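Local coordinates for C-type diheme-containing protein (Kuenenia stuttgartiensis, PDB 6H5L), which binds two covalently attached hemes c and probably carries electrons within a multi-heme reductase complex of an anammox bacterium, at residues 44-49 with 96-100; 65-70 with 89-93; 169-174 with 215-220. One frame throughout, in Å; residues are numbered along the deposited sequence.

Contact 1: 44-49 with 96-100. With HEC (heme c), chain L.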
loop_
_atom_site.group_PDB
_atom_site.type_symbol
_atom_site.label_atom_id
_atom_site.label_comp_id
_atom_site.label_asym_id
_atom_site.label_seq_id
_atom_site.Cartn_x
_atom_site.Cartn_y
_atom_site.Cartn_z
ATOM N N PHE B 44 -31.382 13.120 -44.526
ATOM C CA PHE B 44 -32.819 12.887 -44.465
ATOM C C PHE B 44 -33.411 12.428 -45.791
ATOM O O PHE B 44 -34.545 11.937 -45.803
ATOM C CB PHE B 44 -33.532 14.159 -44.006
ATOM C CG PHE B 44 -33.140 14.614 -42.630
ATOM C CD1 PHE B 44 -33.107 13.721 -41.571
ATOM C CD2 PHE B 44 -32.799 15.936 -42.396
ATOM C CE1 PHE B 44 -32.745 14.140 -40.305
ATOM C CE2 PHE B 44 -32.435 16.359 -41.133
ATOM C CZ PHE B 44 -32.409 15.460 -40.086
ATOM N N THR B 45 -32.677 12.571 -46.898
ATOM C CA THR B 45 -33.235 12.276 -48.213
ATOM C C THR B 45 -33.466 10.787 -48.435
ATOM O O THR B 45 -34.227 10.420 -49.337
ATOM C CB THR B 45 -32.321 12.819 -49.314
ATOM O OG1 THR B 45 -31.102 12.065 -49.339
ATOM C CG2 THR B 45 -31.998 14.289 -49.068
ATOM N N LEU B 46 -32.835 9.923 -47.641
ATOM C CA LEU B 46 -32.990 8.484 -47.798
ATOM C C LEU B 46 -34.218 7.934 -47.085
ATOM O O LEU B 46 -34.600 6.785 -47.336
ATOM C CB LEU B 46 -31.739 7.759 -47.285
ATOM C CG LEU B 46 -31.485 6.356 -47.843
ATOM C CD1 LEU B 46 -31.189 6.429 -49.331
ATOM C CD2 LEU B 46 -30.354 5.661 -47.101
ATOM N N GLY B 47 -34.849 8.720 -46.215
ATOM C CA GLY B 47 -35.958 8.209 -45.435
ATOM C C GLY B 47 -35.586 7.129 -44.446
ATOM O O GLY B 47 -36.457 6.370 -44.015
ATOM N N ALA B 48 -34.309 7.041 -44.073
ATOM C CA ALA B 48 -33.807 6.027 -43.152
ATOM C C ALA B 48 -33.508 6.693 -41.815
ATOM O O ALA B 48 -32.555 7.473 -41.700
ATOM C CB ALA B 48 -32.564 5.343 -43.716
ATOM N N TYR B 49 -34.320 6.383 -40.808
ATOM C CA TYR B 49 -34.174 6.933 -39.469
ATOM C C TYR B 49 -33.778 5.819 -38.510
ATOM O O TYR B 49 -34.398 4.750 -38.506
ATOM C CB TYR B 49 -35.468 7.607 -39.008
ATOM C CG TYR B 49 -35.755 8.927 -39.696
ATOM C CD1 TYR B 49 -36.050 8.977 -41.053
ATOM C CD2 TYR B 49 -35.741 10.121 -38.986
ATOM C CE1 TYR B 49 -36.314 10.179 -41.683
ATOM C CE2 TYR B 49 -36.006 11.328 -39.608
ATOM C CZ TYR B 49 -36.292 11.351 -40.956
ATOM O OH TYR B 49 -36.556 12.547 -41.582
ATOM N N LEU B 96 -38.422 17.940 -42.663
ATOM C CA LEU B 96 -37.588 16.746 -42.749
ATOM C C LEU B 96 -38.250 15.667 -43.598
ATOM O O LEU B 96 -37.568 14.928 -44.318
ATOM C CB LEU B 96 -37.288 16.215 -41.347
ATOM C CG LEU B 96 -36.039 16.735 -40.629
ATOM C CD1 LEU B 96 -36.087 18.242 -40.431
ATOM C CD2 LEU B 96 -35.854 16.027 -39.293
ATOM N N LYS B 97 -39.581 15.563 -43.527
ATOM C CA LYS B 97 -40.291 14.564 -44.319
ATOM C C LYS B 97 -40.259 14.896 -45.803
ATOM O O LYS B 97 -40.243 13.984 -46.639
ATOM C CB LYS B 97 -41.738 14.436 -43.837
ATOM C CG LYS B 97 -41.880 14.004 -42.387
ATOM C CD LYS B 97 -43.339 13.877 -41.979
ATOM C CE LYS B 97 -44.002 12.690 -42.657
ATOM N NZ LYS B 97 -45.432 12.552 -42.267
ATOM N N SER B 98 -40.242 16.185 -46.153
ATOM C CA SER B 98 -40.253 16.589 -47.554
ATOM C C SER B 98 -38.938 16.303 -48.265
ATOM O O SER B 98 -38.877 16.435 -49.492
ATOM C CB SER B 98 -40.585 18.078 -47.672
ATOM O OG SER B 98 -39.498 18.882 -47.250
ATOM N N PHE B 99 -37.892 15.913 -47.534
ATOM C CA PHE B 99 -36.601 15.644 -48.152
ATOM C C PHE B 99 -36.542 14.281 -48.829
ATOM O O PHE B 99 -35.650 14.054 -49.656
ATOM C CB PHE B 99 -35.486 15.743 -47.108
ATOM C CG PHE B 99 -35.301 17.126 -46.542
ATOM C CD1 PHE B 99 -35.414 18.245 -47.352
ATOM C CD2 PHE B 99 -35.017 17.303 -45.198
ATOM C CE1 PHE B 99 -35.243 19.515 -46.830
ATOM C CE2 PHE B 99 -34.847 18.570 -44.671
ATOM C CZ PHE B 99 -34.960 19.678 -45.488
ATOM N N SER B 100 -37.463 13.375 -48.509
ATOM C CA SER B 100 -37.450 12.018 -49.037
ATOM C C SER B 100 -38.781 11.722 -49.711
ATOM O O SER B 100 -39.843 11.926 -49.116
ATOM C CB SER B 100 -37.173 10.996 -47.929
ATOM O OG SER B 100 -37.203 9.675 -48.437
HETATM FE FE HEC L . -29.609 16.738 -36.259
HETATM C CHA HEC L . -29.377 13.323 -36.420
HETATM C CHB HEC L . -33.040 16.489 -36.549
HETATM C CHC HEC L . -29.887 20.171 -36.164
HETATM C CHD HEC L . -26.184 17.033 -36.089
HETATM N NA HEC L . -30.959 15.198 -36.447
HETATM C C1A HEC L . -30.643 13.858 -36.497
HETATM C C2A HEC L . -31.863 13.087 -36.636
HETATM C C3A HEC L . -32.887 13.970 -36.677
HETATM C C4A HEC L . -32.329 15.306 -36.555
HETATM C CMA HEC L . -34.408 13.723 -36.820
HETATM C CAA HEC L . -31.795 11.533 -36.730
HETATM C CBA HEC L . -33.071 10.717 -36.528
HETATM C CGA HEC L . -32.753 9.256 -36.727
HETATM O O1A HEC L . -31.724 8.946 -37.382
HETATM O O2A HEC L . -33.531 8.401 -36.231
HETATM N NB HEC L . -31.168 18.078 -36.357
HETATM C C1B HEC L . -32.510 17.759 -36.446
HETATM C C2B HEC L . -33.264 18.999 -36.402
HETATM C C3B HEC L . -32.395 20.012 -36.302
HETATM C C4B HEC L . -31.060 19.453 -36.267
HETATM C CMB HEC L . -34.802 19.110 -36.483
HETATM C CAB HEC L . -32.718 21.522 -36.221
HETATM C CBB HEC L . -33.387 21.868 -34.872
HETATM N NC HEC L . -28.287 18.307 -36.152
HETATM C C1C HEC L . -28.612 19.650 -36.116
HETATM C C2C HEC L . -27.397 20.400 -35.877
HETATM C C3C HEC L . -26.370 19.548 -35.996
HETATM C C4C HEC L . -26.912 18.204 -36.080
HETATM C CMC HEC L . -27.306 21.941 -35.952
HETATM C CAC HEC L . -24.866 19.893 -35.902
HETATM C CBC HEC L . -24.517 20.372 -34.477
HETATM N ND HEC L . -28.026 15.390 -36.256
HETATM C C1D HEC L . -26.681 15.748 -36.172
HETATM C C2D HEC L . -25.882 14.543 -36.184
HETATM C C3D HEC L . -26.886 13.387 -36.288
HETATM C C4D HEC L . -28.187 14.009 -36.326
HETATM C CMD HEC L . -24.344 14.446 -36.109
HETATM C CAD HEC L . -26.591 11.874 -36.341
HETATM C CBD HEC L . -26.335 11.357 -34.932
HETATM C CGD HEC L . -25.994 9.892 -34.985
HETATM O O1D HEC L . -26.792 9.106 -35.559
HETATM O O2D HEC L . -24.925 9.509 -34.443
#
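Leu-96, Phe-44 and Phe-99 carry most of this contact, in which Leu-96, on helix 93-97, and the type I turn from Lys-97 to Ser-100 meet the 3-10 segment 44-46. Leu-96 sits over one face of the Phe-44 ring: its CG lies 3.8 Å from the centroid of the Phe-44 ring and 15° off the normal, a CH-pi contact. CD2 of Leu-96 lies over the same ring, 3.6 Å from Phe-44 CZ, and also meets the heme methyl CMA at 3.7 Å. With CG of Phe-44 anti to its own carbonyl carbon (chi1 -62°), the ring reaches the porphyrin edge-on, and Phe-44 CZ comes within 3.5 Å of heme C4A. The same ring stacks with His-23, an axial ligand of the iron. Phe-99 lies alongside Phe-44 and points the same way; its CD2 is 3.7 Å from Phe-44 CB, which sits near the plane of the Phe-99 ring, at its edge. Beyond this, Phe-99 meets Tyr-15 of helix 9-18. The backbones are joined by weaker links. Ser-100 OG donates a weak hydrogen bond to Thr-45 O (3.2 Å) and also caps Ala-102 N weakly, at the start of the next helix. Thr-45 CA makes a CA-H...O contact of 3.3 Å with Phe-99 O, while Thr-45 OG1 turns to Asn-43. Gly-47, at positive phi, lets the backbone pass close by the serine hydroxyl. From the far end of segment 44-49, Tyr-49 brings its OH to 3.7 Å from Leu-96 CB. Such packing of loop aromatics and a helix leucine round the axial histidine and a porphyrin edge is consistent with the heme crevice of a class I (CXXCH, His/Met-ligated) cytochrome c domain.

Contact 2: 65-70 with 89-93. With HEC (heme c), chain L.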
loop_
_atom_site.group_PDB
_atom_site.type_symbol
_atom_site.label_atom_id
_atom_site.label_comp_id
_atom_site.label_asym_id
_atom_site.label_seq_id
_atom_site.Cartn_x
_atom_site.Cartn_y
_atom_site.Cartn_z
ATOM N N ILE B 65 -39.955 11.370 -35.000
ATOM C CA ILE B 65 -39.045 12.445 -35.382
ATOM C C ILE B 65 -39.048 13.546 -34.327
ATOM O O ILE B 65 -37.991 14.034 -33.913
ATOM C CB ILE B 65 -39.414 12.991 -36.773
ATOM C CG1 ILE B 65 -39.385 11.867 -37.811
ATOM C CG2 ILE B 65 -38.471 14.114 -37.175
ATOM C CD1 ILE B 65 -39.901 12.285 -39.174
ATOM N N TYR B 66 -40.238 13.951 -33.876
ATOM C CA TYR B 66 -40.333 14.973 -32.839
ATOM C C TYR B 66 -39.613 14.548 -31.565
ATOM O O TYR B 66 -39.040 15.390 -30.867
ATOM C CB TYR B 66 -41.801 15.280 -32.540
ATOM C CG TYR B 66 -42.009 16.377 -31.521
ATOM C CD1 TYR B 66 -42.104 17.707 -31.912
ATOM C CD2 TYR B 66 -42.108 16.083 -30.166
ATOM C CE1 TYR B 66 -42.289 18.712 -30.982
ATOM C CE2 TYR B 66 -42.290 17.082 -29.230
ATOM C CZ TYR B 66 -42.380 18.393 -29.644
ATOM O OH TYR B 66 -42.561 19.384 -28.712
ATOM N N ARG B 67 -39.631 13.253 -31.249
ATOM C CA ARG B 67 -38.947 12.775 -30.053
ATOM C C ARG B 67 -37.438 12.915 -30.196
ATOM O O ARG B 67 -36.760 13.379 -29.273
ATOM C CB ARG B 67 -39.330 11.323 -29.779
ATOM C CG ARG B 67 -38.835 10.792 -28.442
ATOM C CD ARG B 67 -39.326 9.374 -28.196
ATOM N NE ARG B 67 -39.868 9.217 -26.851
ATOM C CZ ARG B 67 -40.263 8.058 -26.334
ATOM N NH1 ARG B 67 -40.172 6.945 -27.049
ATOM N NH2 ARG B 67 -40.745 8.013 -25.100
ATOM N N THR B 68 -36.894 12.513 -31.347
ATOM C CA THR B 68 -35.453 12.613 -31.562
ATOM C C THR B 68 -34.991 14.066 -31.548
ATOM O O THR B 68 -33.914 14.377 -31.025
ATOM C CB THR B 68 -35.074 11.944 -32.884
ATOM O OG1 THR B 68 -35.669 10.642 -32.949
ATOM C CG2 THR B 68 -33.565 11.805 -33.001
ATOM N N ILE B 69 -35.792 14.968 -32.119
ATOM C CA ILE B 69 -35.454 16.390 -32.110
ATOM C C ILE B 69 -35.416 16.921 -30.682
ATOM O O ILE B 69 -34.503 17.665 -30.304
ATOM C CB ILE B 69 -36.452 17.180 -32.979
ATOM C CG1 ILE B 69 -36.422 16.685 -34.426
ATOM C CG2 ILE B 69 -36.157 18.670 -32.913
ATOM C CD1 ILE B 69 -37.582 17.187 -35.269
ATOM N N SER B 70 -36.401 16.541 -29.867
ATOM C CA SER B 70 -36.473 17.047 -28.500
ATOM C C SER B 70 -35.374 16.457 -27.627
ATOM O O SER B 70 -34.741 17.176 -26.844
ATOM C CB SER B 70 -37.848 16.747 -27.905
ATOM O OG SER B 70 -38.872 17.385 -28.648
ATOM N N ARG B 89 -40.353 22.933 -32.861
ATOM C CA ARG B 89 -39.875 21.579 -33.126
ATOM C C ARG B 89 -40.881 20.775 -33.937
ATOM O O ARG B 89 -40.493 19.886 -34.703
ATOM C CB ARG B 89 -39.569 20.865 -31.811
ATOM C CG ARG B 89 -38.306 21.334 -31.114
ATOM C CD ARG B 89 -38.148 20.628 -29.778
ATOM N NE ARG B 89 -38.655 21.434 -28.671
ATOM C CZ ARG B 89 -39.148 20.930 -27.545
ATOM N NH1 ARG B 89 -39.223 19.618 -27.380
ATOM N NH2 ARG B 89 -39.581 21.740 -26.590
ATOM N N ALA B 90 -42.174 21.060 -33.778
ATOM C CA ALA B 90 -43.190 20.336 -34.529
ATOM C C ALA B 90 -43.295 20.824 -35.968
ATOM O O ALA B 90 -43.659 20.045 -36.856
ATOM C CB ALA B 90 -44.545 20.453 -33.828
ATOM N N SER B 91 -42.977 22.096 -36.221
ATOM C CA SER B 91 -43.111 22.651 -37.563
ATOM C C SER B 91 -42.009 22.193 -38.509
ATOM O O SER B 91 -42.175 22.308 -39.729
ATOM C CB SER B 91 -43.126 24.182 -37.503
ATOM O OG SER B 91 -41.871 24.690 -37.090
ATOM N N VAL B 92 -40.890 21.680 -37.985
ATOM C CA VAL B 92 -39.809 21.191 -38.838
ATOM C C VAL B 92 -39.945 19.715 -39.176
ATOM O O VAL B 92 -39.210 19.222 -40.047
ATOM C CB VAL B 92 -38.425 21.426 -38.200
ATOM C CG1 VAL B 92 -38.186 22.903 -37.966
ATOM C CG2 VAL B 92 -38.294 20.639 -36.899
ATOM N N VAL B 93 -40.846 18.990 -38.508
ATOM C CA VAL B 93 -41.080 17.590 -38.859
ATOM C C VAL B 93 -41.465 17.422 -40.329
ATOM O O VAL B 93 -40.841 16.597 -41.011
ATOM C CB VAL B 93 -42.108 16.964 -37.902
ATOM C CG1 VAL B 93 -42.422 15.534 -38.316
ATOM C CG2 VAL B 93 -41.592 17.011 -36.471
HETATM FE FE HEC L . -29.609 16.738 -36.259
HETATM C CHA HEC L . -29.377 13.323 -36.420
HETATM C CHB HEC L . -33.040 16.489 -36.549
HETATM C CHC HEC L . -29.887 20.171 -36.164
HETATM C CHD HEC L . -26.184 17.033 -36.089
HETATM N NA HEC L . -30.959 15.198 -36.447
HETATM C C1A HEC L . -30.643 13.858 -36.497
HETATM C C2A HEC L . -31.863 13.087 -36.636
HETATM C C3A HEC L . -32.887 13.970 -36.677
HETATM C C4A HEC L . -32.329 15.306 -36.555
HETATM C CMA HEC L . -34.408 13.723 -36.820
HETATM C CAA HEC L . -31.795 11.533 -36.730
HETATM C CBA HEC L . -33.071 10.717 -36.528
HETATM C CGA HEC L . -32.753 9.256 -36.727
HETATM O O1A HEC L . -31.724 8.946 -37.382
HETATM O O2A HEC L . -33.531 8.401 -36.231
HETATM N NB HEC L . -31.168 18.078 -36.357
HETATM C C1B HEC L . -32.510 17.759 -36.446
HETATM C C2B HEC L . -33.264 18.999 -36.402
HETATM C C3B HEC L . -32.395 20.012 -36.302
HETATM C C4B HEC L . -31.060 19.453 -36.267
HETATM C CMB HEC L . -34.802 19.110 -36.483
HETATM C CAB HEC L . -32.718 21.522 -36.221
HETATM C CBB HEC L . -33.387 21.868 -34.872
HETATM N NC HEC L . -28.287 18.307 -36.152
HETATM C C1C HEC L . -28.612 19.650 -36.116
HETATM C C2C HEC L . -27.397 20.400 -35.877
HETATM C C3C HEC L . -26.370 19.548 -35.996
HETATM C C4C HEC L . -26.912 18.204 -36.080
HETATM C CMC HEC L . -27.306 21.941 -35.952
HETATM C CAC HEC L . -24.866 19.893 -35.902
HETATM C CBC HEC L . -24.517 20.372 -34.477
HETATM N ND HEC L . -28.026 15.390 -36.256
HETATM C C1D HEC L . -26.681 15.748 -36.172
HETATM C C2D HEC L . -25.882 14.543 -36.184
HETATM C C3D HEC L . -26.886 13.387 -36.288
HETATM C C4D HEC L . -28.187 14.009 -36.326
HETATM C CMD HEC L . -24.344 14.446 -36.109
HETATM C CAD HEC L . -26.591 11.874 -36.341
HETATM C CBD HEC L . -26.335 11.357 -34.932
HETATM C CGD HEC L . -25.994 9.892 -34.985
HETATM O O1D HEC L . -26.792 9.106 -35.559
HETATM O O2D HEC L . -24.925 9.509 -34.443
#
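In the helical wall beside the heme of the N-terminal cytochrome c domain, helix 62-71 packs through Tyr-66, Ile-69 and Ser-70 against Arg-89 to Val-93, which run from helix 86-91 to the start of helix 93-97. Arg-89 gives the most surface. Its chain bends at chi3 (-97°), which brings the guanidinium to the hydroxyl end of Tyr-66: Tyr-66 OH stands over one guanidinium face, and the ring and guanidinium planes are 19° apart. In its own plane the guanidinium donates from NH1 to Ser-70 OG (2.6 Å, 145° at the hydrogen). That hydroxyl in turn donates to Tyr-66 O at 3.0 Å, so a short chain of hydrogen bonds links arginine, serine and the helix backbone. Arg-89 NH2 has a further partner in Leu-84 O. At the root of the arginine, Tyr-66 CE1 lies 3.6 Å from Arg-89 CB, and the ring edge faces Ala-90 N. Nearer the heme, Ile-69 CD1 meets Val-92 CG2 at 3.9 Å, and both residues touch the heme methyl CMB, Ile-69 through CG1 at 3.6 Å and Val-92 through CG2 at 3.8 Å. Val-93 CG2 also touches Ile-69 CD1, and Val-93 CG1 packs on Ile-65 CD1. Leu-116 of the second subunit packs on Tyr-66 and Ser-70. An Arg-Ser-backbone network beside aliphatic packing on a heme methyl fits helices that line a cytochrome c heme pocket.

Contact 3: 169-174 with 215-220. With HEC (heme c), chain K.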
loop_
_atom_site.group_PDB
_atom_site.type_symbol
_atom_site.label_atom_id
_atom_site.label_comp_id
_atom_site.label_asym_id
_atom_site.label_seq_id
_atom_site.Cartn_x
_atom_site.Cartn_y
_atom_site.Cartn_z
ATOM N N PHE B 169 -20.788 1.573 -25.627
ATOM C CA PHE B 169 -22.020 1.871 -24.908
ATOM C C PHE B 169 -21.947 1.525 -23.426
ATOM O O PHE B 169 -22.956 1.659 -22.726
ATOM C CB PHE B 169 -23.222 1.163 -25.560
ATOM C CG PHE B 169 -23.155 -0.347 -25.545
ATOM C CD1 PHE B 169 -23.379 -1.063 -24.376
ATOM C CD2 PHE B 169 -22.924 -1.050 -26.716
ATOM C CE1 PHE B 169 -23.333 -2.446 -24.369
ATOM C CE2 PHE B 169 -22.882 -2.433 -26.717
ATOM C CZ PHE B 169 -23.087 -3.132 -25.542
ATOM N N THR B 170 -20.787 1.092 -22.927
ATOM C CA THR B 170 -20.643 0.856 -21.495
ATOM C C THR B 170 -20.765 2.138 -20.682
ATOM O O THR B 170 -20.937 2.062 -19.461
ATOM C CB THR B 170 -19.303 0.179 -21.193
ATOM O OG1 THR B 170 -18.228 1.066 -21.531
ATOM C CG2 THR B 170 -19.164 -1.109 -21.992
ATOM N N THR B 171 -20.676 3.304 -21.327
ATOM C CA THR B 171 -20.933 4.565 -20.644
ATOM C C THR B 171 -22.407 4.745 -20.314
ATOM O O THR B 171 -22.741 5.557 -19.445
ATOM C CB THR B 171 -20.457 5.738 -21.501
ATOM O OG1 THR B 171 -21.235 5.798 -22.702
ATOM C CG2 THR B 171 -18.989 5.571 -21.864
ATOM N N GLY B 172 -23.292 4.013 -20.989
ATOM C CA GLY B 172 -24.715 4.139 -20.776
ATOM C C GLY B 172 -25.394 5.225 -21.577
ATOM O O GLY B 172 -26.606 5.419 -21.421
ATOM N N LYS B 173 -24.659 5.940 -22.429
ATOM C CA LYS B 173 -25.243 6.995 -23.259
ATOM C C LYS B 173 -25.603 6.397 -24.617
ATOM O O LYS B 173 -24.879 6.527 -25.606
ATOM C CB LYS B 173 -24.285 8.174 -23.388
ATOM C CG LYS B 173 -23.951 8.846 -22.066
ATOM C CD LYS B 173 -23.583 10.314 -22.252
ATOM C CE LYS B 173 -24.796 11.147 -22.641
ATOM N NZ LYS B 173 -24.532 12.608 -22.503
ATOM N N PHE B 174 -26.749 5.723 -24.652
ATOM C CA PHE B 174 -27.265 5.174 -25.894
ATOM C C PHE B 174 -27.859 6.287 -26.748
ATOM O O PHE B 174 -28.415 7.264 -26.238
ATOM C CB PHE B 174 -28.318 4.103 -25.613
ATOM C CG PHE B 174 -27.829 2.991 -24.727
ATOM C CD1 PHE B 174 -27.156 1.905 -25.262
ATOM C CD2 PHE B 174 -28.037 3.035 -23.360
ATOM C CE1 PHE B 174 -26.705 0.880 -24.448
ATOM C CE2 PHE B 174 -27.589 2.015 -22.540
ATOM C CZ PHE B 174 -26.922 0.936 -23.085
ATOM N N VAL B 215 -27.599 -6.226 -21.580
ATOM C CA VAL B 215 -26.955 -5.046 -22.151
ATOM C C VAL B 215 -26.828 -3.949 -21.102
ATOM O O VAL B 215 -25.783 -3.296 -20.988
ATOM C CB VAL B 215 -27.725 -4.560 -23.393
ATOM C CG1 VAL B 215 -27.193 -3.211 -23.854
ATOM C CG2 VAL B 215 -27.623 -5.580 -24.514
ATOM N N MET B 216 -27.885 -3.732 -20.315
ATOM C CA MET B 216 -27.802 -2.779 -19.214
ATOM C C MET B 216 -26.782 -3.219 -18.170
ATOM O O MET B 216 -26.173 -2.375 -17.504
ATOM C CB MET B 216 -29.176 -2.600 -18.569
ATOM C CG MET B 216 -30.271 -2.169 -19.535
ATOM S SD MET B 216 -29.976 -0.549 -20.270
ATOM C CE MET B 216 -31.229 0.425 -19.443
ATOM N N SER B 217 -26.587 -4.532 -18.016
ATOM C CA SER B 217 -25.596 -5.034 -17.070
ATOM C C SER B 217 -24.183 -4.616 -17.456
ATOM O O SER B 217 -23.323 -4.459 -16.582
ATOM C CB SER B 217 -25.691 -6.558 -16.975
ATOM O OG SER B 217 -24.451 -7.124 -16.586
ATOM N N LEU B 218 -23.924 -4.432 -18.751
ATOM C CA LEU B 218 -22.597 -4.047 -19.216
ATOM C C LEU B 218 -22.275 -2.583 -18.944
ATOM O O LEU B 218 -21.105 -2.195 -19.040
ATOM C CB LEU B 218 -22.462 -4.341 -20.712
ATOM C CG LEU B 218 -22.597 -5.817 -21.097
ATOM C CD1 LEU B 218 -22.489 -5.998 -22.604
ATOM C CD2 LEU B 218 -21.553 -6.655 -20.376
ATOM N N VAL B 219 -23.277 -1.765 -18.614
ATOM C CA VAL B 219 -23.017 -0.382 -18.234
ATOM C C VAL B 219 -22.293 -0.344 -16.890
ATOM O O VAL B 219 -22.359 -1.280 -16.084
ATOM C CB VAL B 219 -24.331 0.418 -18.189
ATOM C CG1 VAL B 219 -24.069 1.914 -18.067
ATOM C CG2 VAL B 219 -25.171 0.126 -19.420
ATOM N N GLN B 220 -21.581 0.753 -16.651
ATOM C CA GLN B 220 -20.877 0.942 -15.389
ATOM C C GLN B 220 -21.684 1.825 -14.443
ATOM O O GLN B 220 -21.454 3.031 -14.358
ATOM C CB GLN B 220 -19.494 1.553 -15.629
ATOM C CG GLN B 220 -18.734 0.959 -16.811
ATOM C CD GLN B 220 -18.198 -0.444 -16.551
ATOM O OE1 GLN B 220 -18.685 -1.166 -15.681
ATOM N NE2 GLN B 220 -17.180 -0.831 -17.311
HETATM FE FE HEC K . -25.439 -3.574 -32.382
HETATM C CHA HEC K . -26.098 -0.208 -32.224
HETATM C CHB HEC K . -26.767 -3.965 -29.235
HETATM C CHC HEC K . -25.123 -6.982 -32.661
HETATM C CHD HEC K . -23.461 -3.147 -35.139
HETATM N NA HEC K . -26.334 -2.322 -31.005
HETATM C C1A HEC K . -26.392 -0.946 -31.097
HETATM C C2A HEC K . -26.819 -0.426 -29.811
HETATM C C3A HEC K . -26.999 -1.464 -28.986
HETATM C C4A HEC K . -26.699 -2.678 -29.720
HETATM C CMA HEC K . -27.451 -1.399 -27.509
HETATM C CAA HEC K . -27.016 1.069 -29.464
HETATM C CBA HEC K . -28.503 1.417 -29.441
HETATM C CGA HEC K . -28.671 2.884 -29.143
HETATM O O1A HEC K . -27.644 3.610 -29.098
HETATM O O2A HEC K . -29.831 3.332 -28.955
HETATM N NB HEC K . -25.794 -5.181 -31.138
HETATM C C1B HEC K . -26.500 -5.113 -29.953
HETATM C C2B HEC K . -26.923 -6.453 -29.602
HETATM C C3B HEC K . -26.468 -7.293 -30.545
HETATM C C4B HEC K . -25.751 -6.505 -31.530
HETATM C CMB HEC K . -27.730 -6.801 -28.331
HETATM C CAB HEC K . -26.645 -8.829 -30.614
HETATM C CBB HEC K . -28.128 -9.252 -30.702
HETATM N NC HEC K . -24.436 -4.831 -33.637
HETATM C C1C HEC K . -24.504 -6.213 -33.625
HETATM C C2C HEC K . -23.933 -6.700 -34.865
HETATM C C3C HEC K . -23.360 -5.656 -35.481
HETATM C C4C HEC K . -23.741 -4.447 -34.767
HETATM C CMC HEC K . -23.659 -8.195 -35.161
HETATM C CAC HEC K . -22.556 -5.697 -36.804
HETATM C CBC HEC K . -23.470 -6.096 -37.983
HETATM N ND HEC K . -24.853 -1.919 -33.501
HETATM C C1D HEC K . -24.054 -2.001 -34.640
HETATM C C2D HEC K . -23.947 -0.679 -35.217
HETATM C C3D HEC K . -24.772 0.242 -34.306
HETATM C C4D HEC K . -25.295 -0.617 -33.268
HETATM C CMD HEC K . -23.166 -0.279 -36.486
HETATM C CAD HEC K . -24.999 1.763 -34.459
HETATM C CBD HEC K . -23.814 2.521 -33.868
HETATM C CGD HEC K . -23.956 3.996 -34.141
HETATM O O1D HEC K . -25.051 4.426 -34.591
HETATM O O2D HEC K . -22.971 4.745 -33.909
#
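Phe-169 holds CG between its backbone N and carbonyl carbon (chi1 63°), whereas Phe-174 has CG anti to the carbonyl carbon (chi1 -56°); from these two settings both rings converge on Val-215 on helix 205-217. Phe-169 CE1 meets Val-215 CG1 at 4.0 Å, the two side chains crossing at about a right angle, and Leu-218 CD1 comes in at the edge of the same ring, near its plane. Phe-174 reaches three residues along the segment: CE1 touches Val-215 CG1, CZ lies 4.1 Å from Val-219 CG2, and CE2 is 4.2 Å from Met-216 SD. The last is a Met-aromatic contact approached obliquely, and the sulfur gets there because the methionine chain is bent at both chi2 and chi3. The setting is a class I cytochrome c domain, whose C-terminal helix here closes over the loop that leads from the CXXCH heme site toward helix 180-189. Phe-169 also meets the ring of His-142, the axial histidine, while Phe-174 CB faces the propionate O1A of the heme at 3.6 Å. Residues Phe-169 to Gly-172 of the loop form a type I turn, fastened by Gly-172 N to Phe-169 O. Gln-220 N, at the far end of the other segment, donates to Thr-170 O (3.2 Å, 148° at the hydrogen), lying in the carbonyl plane. Val-219 CG1 fits beside this bond, 3.4 Å from Thr-170 O and 3.6 Å from Gly-172 CA, where the lack of a side chain on the glycine lets the methyl come in. Thr-170 CB and CG2 rest against Leu-218 O, and Thr-170 OG1 is hydrogen-bonded to Asp-168.

In the fold
Along the chain from the N terminus, contact 1 opens first, at 44-49 in the loop after helix 20-23, and closes last of the first pair, at 96-100. Contact 2, joining helix 62-71 to helix 86-91, is nested inside that loop, and the two meet where Ile-65 packs on Tyr-49, Leu-96 and Lys-97. Both border the same heme. Contact 3 follows in series: it closes the loop from 169-174 to 215-220 in the C-terminal cytochrome c region and borders the other heme. Contacts 1 and 3 lie on opposite sides of the chain's centre, their centres about 30 Å apart, each tying a loop to a segment that starts on a helix: 93-97 in contact 1, 205-217 in contact 3.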